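Local atomic coordinates of Afp2 (Serratia entomophila, PDB entry 6RBN), a protein that probably assembles, with other sheath proteins, into the contractile sheath around the inner tube of the anti-feeding prophage, a phage-tail-like injection system. Residues E145-Y150 and G156-P161; T118-G121 and R125-G128. All coordinates share one frame; numbering follows the deposited sequence.

Interactions 1 and 2 follow one another along the chain and serve two successive beta-alpha-beta units of the subtilisin-like sheath domain. The units share strand 127-129, which lies beside strand 156-157 in the mixed sheet. The centres of the contacts are about 17 Å apart, and Ala157 N to Gly128 O, at 3.3 Å, is a probable hydrogen bond joining the two. Both contacts are apolar. Interaction 1 is fully buried and sets an aromatic face and a thioether methyl against one valine; interaction 2 is purely aliphatic, with one of its three touching residues partly exposed, and its 125-128 segment also includes an arginine that bonds outside the contact, to a glutamate of the Afp3 chain.

Interaction 1. Residues E145-Y150 and G156-P161; sequences EVMEEY and GAVFYP
Val158 lays its two methyl groups beneath the ring of Tyr150, both on the same face. CG1 is at the phenol end, 3.6 Å from Tyr150 CZ, while CG2 lies farther back, 4.1 Å from Tyr150 CD1. The CG1 approach is a CH-pi contact: this methyl stands 4.0 Å from the centroid of the Tyr150 ring and 29° off its normal, so it meets the face rather than the rim. With CG1 anti to the backbone N (chi1 -180°) and CG2 beside that N, the two branches of Val158 are laid against that one face, CG1 toward CZ and CG2 toward CD1. The other face of the ring is taken by the CG methylene of its own neighbour Glu149, 3.7 Å above the plane, so the aromatic ring is sandwiched between aliphatic groups. Met147 completes the hydrophobic cluster. Its chain is bent at chi2 and chi3, which brings the terminal methyl across, and CE meets Val158 CG2 tip to tip at 3.7 Å. The same CE also rests 3.9 Å from Tyr150 CD2, on the face that Val158 occupies, making a three-way meeting of apolar side chains. These residues belong to a beta-alpha-beta unit made of strand 127-129, helix 143-146 and strand 156-157; the contact ties the loop leaving the short helix to the chain just past the final strand. That strand is held to the sheet by backbone bonds from Ala157 to Gly128 and Phe130. On the loop side, Lys220 NZ hydrogen-bonds to the carbonyl oxygens of both Met147 and Tyr150, so one lysine amine bonds to two carbonyls of this turn, and Met147 also packs on Leu222.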
ATOM      1  N   GLU C 145     -29.443 -99.100  35.764  1.00102.65           N
ATOM      2  CA  GLU C 145     -29.095 -99.389  37.149  1.00102.65           C
ATOM      3  C   GLU C 145     -27.592 -99.337  37.379  1.00102.65           C
ATOM      4  O   GLU C 145     -27.148 -99.170  38.518  1.00102.65           O
ATOM      5  CB  GLU C 145     -29.646-100.757  37.552  1.00102.65           C
ATOM      6  CG  GLU C 145     -31.163-100.840  37.528  1.00102.65           C
ATOM      7  CD  GLU C 145     -31.818 -99.985  38.597  1.00102.65           C
ATOM      8  OE1 GLU C 145     -31.231 -99.842  39.690  1.00102.65           O
ATOM      9  OE2 GLU C 145     -32.917 -99.450  38.342  1.00102.65           O
ATOM     10  N   VAL C 146     -26.800 -99.490  36.316  1.00 96.50           N
ATOM     11  CA  VAL C 146     -25.350 -99.349  36.418  1.00 96.50           C
ATOM     12  C   VAL C 146     -24.930 -97.893  36.520  1.00 96.50           C
ATOM     13  O   VAL C 146     -23.970 -97.574  37.233  1.00 96.50           O
ATOM     14  CB  VAL C 146     -24.709-100.044  35.199  1.00 96.50           C
ATOM     15  CG1 VAL C 146     -23.190 -99.971  35.232  1.00 96.50           C
ATOM     16  CG2 VAL C 146     -25.169-101.485  35.111  1.00 96.50           C
ATOM     17  N   MET C 147     -25.669 -96.989  35.879  1.00 93.34           N
ATOM     18  CA  MET C 147     -25.279 -95.594  35.737  1.00 93.34           C
ATOM     19  C   MET C 147     -26.012 -94.680  36.715  1.00 93.34           C
ATOM     20  O   MET C 147     -26.212 -93.500  36.427  1.00 93.34           O
ATOM     21  CB  MET C 147     -25.538 -95.128  34.307  1.00 93.34           C
ATOM     22  CG  MET C 147     -24.838 -95.952  33.259  1.00 93.34           C
ATOM     23  SD  MET C 147     -23.065 -95.953  33.500  1.00 93.34           S
ATOM     24  CE  MET C 147     -22.710 -94.254  33.112  1.00 93.34           C
ATOM     25  N   GLU C 148     -26.419 -95.196  37.870  1.00 98.27           N
ATOM     26  CA  GLU C 148     -27.243 -94.415  38.782  1.00 98.27           C
ATOM     27  C   GLU C 148     -26.448 -93.688  39.856  1.00 98.27           C
ATOM     28  O   GLU C 148     -27.011 -92.822  40.532  1.00 98.27           O
ATOM     29  CB  GLU C 148     -28.295 -95.306  39.447  1.00 98.27           C
ATOM     30  CG  GLU C 148     -27.728 -96.369  40.359  1.00 98.27           C
ATOM     31  CD  GLU C 148     -28.807 -97.256  40.941  1.00 98.27           C
ATOM     32  OE1 GLU C 148     -29.993 -97.035  40.620  1.00 98.27           O
ATOM     33  OE2 GLU C 148     -28.470 -98.177  41.713  1.00 98.27           O
ATOM     34  N   GLU C 149     -25.170 -94.005  40.036  1.00 92.41           N
ATOM     35  CA  GLU C 149     -24.356 -93.291  41.008  1.00 92.41           C
ATOM     36  C   GLU C 149     -23.681 -92.059  40.427  1.00 92.41           C
ATOM     37  O   GLU C 149     -23.067 -91.297  41.179  1.00 92.41           O
ATOM     38  CB  GLU C 149     -23.280 -94.208  41.592  1.00 92.41           C
ATOM     39  CG  GLU C 149     -22.218 -94.620  40.597  1.00 92.41           C
ATOM     40  CD  GLU C 149     -21.151 -95.498  41.217  1.00 92.41           C
ATOM     41  OE1 GLU C 149     -21.246 -95.788  42.425  1.00 92.41           O
ATOM     42  OE2 GLU C 149     -20.216 -95.900  40.494  1.00 92.41           O
ATOM     43  N   TYR C 150     -23.781 -91.849  39.148  1.00 86.25           N
ATOM     44  CA  TYR C 150     -23.073 -90.792  38.448  1.00 86.25           C
ATOM     45  C   TYR C 150     -23.957 -89.563  38.287  1.00 86.25           C
ATOM     46  O   TYR C 150     -25.186 -89.675  38.260  1.00 86.25           O
ATOM     47  CB  TYR C 150     -22.626 -91.283  37.078  1.00 86.25           C
ATOM     48  CG  TYR C 150     -21.689 -92.452  37.165  1.00 86.25           C
ATOM     49  CD1 TYR C 150     -20.360 -92.270  37.505  1.00 86.25           C
ATOM     50  CD2 TYR C 150     -22.136 -93.739  36.914  1.00 86.25           C
ATOM     51  CE1 TYR C 150     -19.503 -93.335  37.593  1.00 86.25           C
ATOM     52  CE2 TYR C 150     -21.284 -94.813  36.999  1.00 86.25           C
ATOM     53  CZ  TYR C 150     -19.970 -94.605  37.338  1.00 86.25           C
ATOM     54  OH  TYR C 150     -19.117 -95.673  37.426  1.00 86.25           O
ATOM     55  N   GLY C 156     -18.843 -84.350  32.612  1.00 73.45           N
ATOM     56  CA  GLY C 156     -18.219 -85.577  33.054  1.00 73.45           C
ATOM     57  C   GLY C 156     -18.399 -86.703  32.058  1.00 73.45           C
ATOM     58  O   GLY C 156     -19.278 -86.673  31.194  1.00 73.45           O
ATOM     59  N   ALA C 157     -17.531 -87.703  32.198  1.00 73.93           N
ATOM     60  CA  ALA C 157     -17.628 -88.960  31.472  1.00 73.93           C
ATOM     61  C   ALA C 157     -17.045 -90.056  32.352  1.00 73.93           C
ATOM     62  O   ALA C 157     -16.318 -89.780  33.307  1.00 73.93           O
ATOM     63  CB  ALA C 157     -16.913 -88.887  30.126  1.00 73.93           C
ATOM     64  N   VAL C 158     -17.358 -91.308  32.029  1.00 78.07           N
ATOM     65  CA  VAL C 158     -17.221 -92.395  32.991  1.00 78.07           C
ATOM     66  C   VAL C 158     -16.036 -93.308  32.687  1.00 78.07           C
ATOM     67  O   VAL C 158     -15.280 -93.625  33.603  1.00 78.07           O
ATOM     68  CB  VAL C 158     -18.541 -93.186  33.090  1.00 78.07           C
ATOM     69  CG1 VAL C 158     -18.414 -94.312  34.089  1.00 78.07           C
ATOM     70  CG2 VAL C 158     -19.632 -92.257  33.518  1.00 78.07           C
ATOM     71  N   PHE C 159     -15.860 -93.750  31.430  1.00 76.84           N
ATOM     72  CA  PHE C 159     -14.702 -94.549  30.995  1.00 76.84           C
ATOM     73  C   PHE C 159     -14.546 -95.866  31.753  1.00 76.84           C
ATOM     74  O   PHE C 159     -13.739 -95.931  32.674  1.00 76.84           O
ATOM     75  CB  PHE C 159     -13.406 -93.738  31.071  1.00 76.84           C
ATOM     76  CG  PHE C 159     -13.387 -92.563  30.155  1.00 76.84           C
ATOM     77  CD1 PHE C 159     -13.137 -92.727  28.807  1.00 76.84           C
ATOM     78  CD2 PHE C 159     -13.631 -91.292  30.641  1.00 76.84           C
ATOM     79  CE1 PHE C 159     -13.124 -91.645  27.961  1.00 76.84           C
ATOM     80  CE2 PHE C 159     -13.614 -90.209  29.803  1.00 76.84           C
ATOM     81  CZ  PHE C 159     -13.364 -90.384  28.459  1.00 76.84           C
ATOM     82  N   TYR C 160     -15.380 -96.875  31.442  1.00 83.47           N
ATOM     83  CA  TYR C 160     -15.493 -98.066  32.292  1.00 83.47           C
ATOM     84  C   TYR C 160     -14.218 -98.898  32.473  1.00 83.47           C
ATOM     85  O   TYR C 160     -13.755 -98.994  33.624  1.00 83.47           O
ATOM     86  CB  TYR C 160     -16.670 -98.926  31.813  1.00 83.47           C
ATOM     87  CG  TYR C 160     -16.631-100.367  32.275  1.00 83.47           C
ATOM     88  CD1 TYR C 160     -16.829-100.706  33.601  1.00 83.47           C
ATOM     89  CD2 TYR C 160     -16.424-101.391  31.364  1.00 83.47           C
ATOM     90  CE1 TYR C 160     -16.790-102.022  34.011  1.00 83.47           C
ATOM     91  CE2 TYR C 160     -16.395-102.706  31.762  1.00 83.47           C
ATOM     92  CZ  TYR C 160     -16.579-103.014  33.083  1.00 83.47           C
ATOM     93  OH  TYR C 160     -16.549-104.327  33.480  1.00 83.47           O
ATOM     94  N   PRO C 161     -13.625 -99.541  31.449  1.00 81.02           N
ATOM     95  CA  PRO C 161     -12.746-100.690  31.737  1.00 81.02           C
ATOM     96  C   PRO C 161     -11.408-100.345  32.376  1.00 81.02           C
ATOM     97  O   PRO C 161     -10.627 -99.540  31.864  1.00 81.02           O
ATOM     98  CB  PRO C 161     -12.504-101.298  30.347  1.00 81.02           C
ATOM     99  CG  PRO C 161     -13.489-100.668  29.451  1.00 81.02           C
ATOM    100  CD  PRO C 161     -13.660 -99.295  30.001  1.00 81.02           C
TER

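Interaction 2. Residues T118-G121 and R125-G128; sequences TVVG and RIFG
In the beta-alpha-beta unit built from strand 102-105, helix 112-122 and strand 127-129, this contact lies where the helix ends and the chain turns back into the sheet. Ile126, just ahead of the last strand, carries it from one side; Val119 and Val120, consecutive residues near the end of the helix, carry it from the other. The tip of the isoleucine does most of the touching: its CD1 fits against both valines. Val119 and Ile126 cross at about a right angle, and the valine presents one branch, CG2, which crosses the end of the isoleucine chain and also lies 4.1 Å from Ile126 CG1. From Val120 it is again the CG2 methyl that makes the approach, on a more slanting line. Ile126 has CG1 between its backbone N and carbonyl carbon (chi1 43°), a placement that turns the ethyl arm toward the helix. Beyond the two segments the same side chain packs on Ile103 of strand 102-105 and Val94 of helix 90-97, so it is held between that strand and the helices 90-97 and 112-122. Phe127 sends its side chain the opposite way, to Ile250 of helix 250-267. Just before the strand, Arg125 starts away from the helix and takes no direct part in the apolar contact; its NH1 forms salt bridges with Glu260 and with Glu14 of the neighbouring Afp3 chain, a charged link to another subunit from the same segment. At the centre of the apolar contact, Ile126 CD1 lies 3.8 Å from Val119 CG2 and the same distance, 3.8 Å, from Val120 CG2.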
ATOM      1  N   THR C 118     -20.488 -79.594  43.277  1.00 80.38           N
ATOM      2  CA  THR C 118     -20.361 -78.312  43.961  1.00 80.38           C
ATOM      3  C   THR C 118     -19.673 -77.287  43.072  1.00 80.38           C
ATOM      4  O   THR C 118     -20.193 -76.186  42.862  1.00 80.38           O
ATOM      5  CB  THR C 118     -19.593 -78.492  45.269  1.00 80.38           C
ATOM      6  OG1 THR C 118     -20.312 -79.387  46.124  1.00 80.38           O
ATOM      7  CG2 THR C 118     -19.416 -77.163  45.971  1.00 80.38           C
ATOM      8  N   VAL C 119     -18.507 -77.637  42.524  1.00 78.74           N
ATOM      9  CA  VAL C 119     -17.742 -76.679  41.732  1.00 78.74           C
ATOM     10  C   VAL C 119     -18.337 -76.457  40.349  1.00 78.74           C
ATOM     11  O   VAL C 119     -17.995 -75.467  39.693  1.00 78.74           O
ATOM     12  CB  VAL C 119     -16.273 -77.118  41.606  1.00 78.74           C
ATOM     13  CG1 VAL C 119     -15.634 -77.210  42.974  1.00 78.74           C
ATOM     14  CG2 VAL C 119     -16.162 -78.437  40.882  1.00 78.74           C
ATOM     15  N   VAL C 120     -19.215 -77.344  39.881  1.00 77.40           N
ATOM     16  CA  VAL C 120     -19.901 -77.109  38.616  1.00 77.40           C
ATOM     17  C   VAL C 120     -21.007 -76.077  38.789  1.00 77.40           C
ATOM     18  O   VAL C 120     -21.147 -75.160  37.974  1.00 77.40           O
ATOM     19  CB  VAL C 120     -20.428 -78.440  38.050  1.00 77.40           C
ATOM     20  CG1 VAL C 120     -21.367 -78.210  36.885  1.00 77.40           C
ATOM     21  CG2 VAL C 120     -19.270 -79.288  37.589  1.00 77.40           C
ATOM     22  N   GLY C 121     -21.789 -76.192  39.867  1.00 78.17           N
ATOM     23  CA  GLY C 121     -22.811 -75.198  40.149  1.00 78.17           C
ATOM     24  C   GLY C 121     -22.245 -73.840  40.509  1.00 78.17           C
ATOM     25  O   GLY C 121     -22.911 -72.819  40.327  1.00 78.17           O
ATOM     26  N   ARG C 125     -15.511 -74.247  35.336  1.00 73.49           N
ATOM     27  CA  ARG C 125     -15.068 -74.573  33.969  1.00 73.49           C
ATOM     28  C   ARG C 125     -14.165 -75.804  33.921  1.00 73.49           C
ATOM     29  O   ARG C 125     -13.160 -75.828  33.210  1.00 73.49           O
ATOM     30  CB  ARG C 125     -14.359 -73.388  33.311  1.00 73.49           C
ATOM     31  CG  ARG C 125     -15.124 -72.088  33.279  1.00 73.49           C
ATOM     32  CD  ARG C 125     -16.364 -72.158  32.433  1.00 73.49           C
ATOM     33  NE  ARG C 125     -17.566 -72.437  33.206  1.00 73.49           N
ATOM     34  CZ  ARG C 125     -18.734 -72.747  32.660  1.00 73.49           C
ATOM     35  NH1 ARG C 125     -18.842 -72.818  31.346  1.00 73.49           N
ATOM     36  NH2 ARG C 125     -19.791 -72.984  33.422  1.00 73.49           N
ATOM     37  N   ILE C 126     -14.510 -76.825  34.692  1.00 71.36           N
ATOM     38  CA  ILE C 126     -13.714 -78.027  34.773  1.00 71.36           C
ATOM     39  C   ILE C 126     -14.421 -79.157  34.034  1.00 71.36           C
ATOM     40  O   ILE C 126     -15.568 -79.035  33.618  1.00 71.36           O
ATOM     41  CB  ILE C 126     -13.388 -78.389  36.245  1.00 71.36           C
ATOM     42  CG1 ILE C 126     -14.613 -78.206  37.147  1.00 71.36           C
ATOM     43  CG2 ILE C 126     -12.235 -77.551  36.748  1.00 71.36           C
ATOM     44  CD1 ILE C 126     -15.505 -79.403  37.299  1.00 71.36           C
ATOM     45  N   PHE C 127     -13.719 -80.271  33.853  1.00 69.60           N
ATOM     46  CA  PHE C 127     -14.286 -81.458  33.227  1.00 69.60           C
ATOM     47  C   PHE C 127     -13.865 -82.670  34.041  1.00 69.60           C
ATOM     48  O   PHE C 127     -12.673 -82.879  34.272  1.00 69.60           O
ATOM     49  CB  PHE C 127     -13.821 -81.599  31.777  1.00 69.60           C
ATOM     50  CG  PHE C 127     -14.526 -82.681  31.020  1.00 69.60           C
ATOM     51  CD1 PHE C 127     -15.802 -82.474  30.525  1.00 69.60           C
ATOM     52  CD2 PHE C 127     -13.924 -83.908  30.809  1.00 69.60           C
ATOM     53  CE1 PHE C 127     -16.458 -83.462  29.832  1.00 69.60           C
ATOM     54  CE2 PHE C 127     -14.579 -84.902  30.117  1.00 69.60           C
ATOM     55  CZ  PHE C 127     -15.848 -84.676  29.630  1.00 69.60           C
ATOM     56  N   GLY C 128     -14.840 -83.460  34.477  1.00 71.14           N
ATOM     57  CA  GLY C 128     -14.565 -84.592  35.336  1.00 71.14           C
ATOM     58  C   GLY C 128     -14.380 -85.890  34.571  1.00 71.14           C
ATOM     59  O   GLY C 128     -15.007 -86.125  33.547  1.00 71.14           O
TER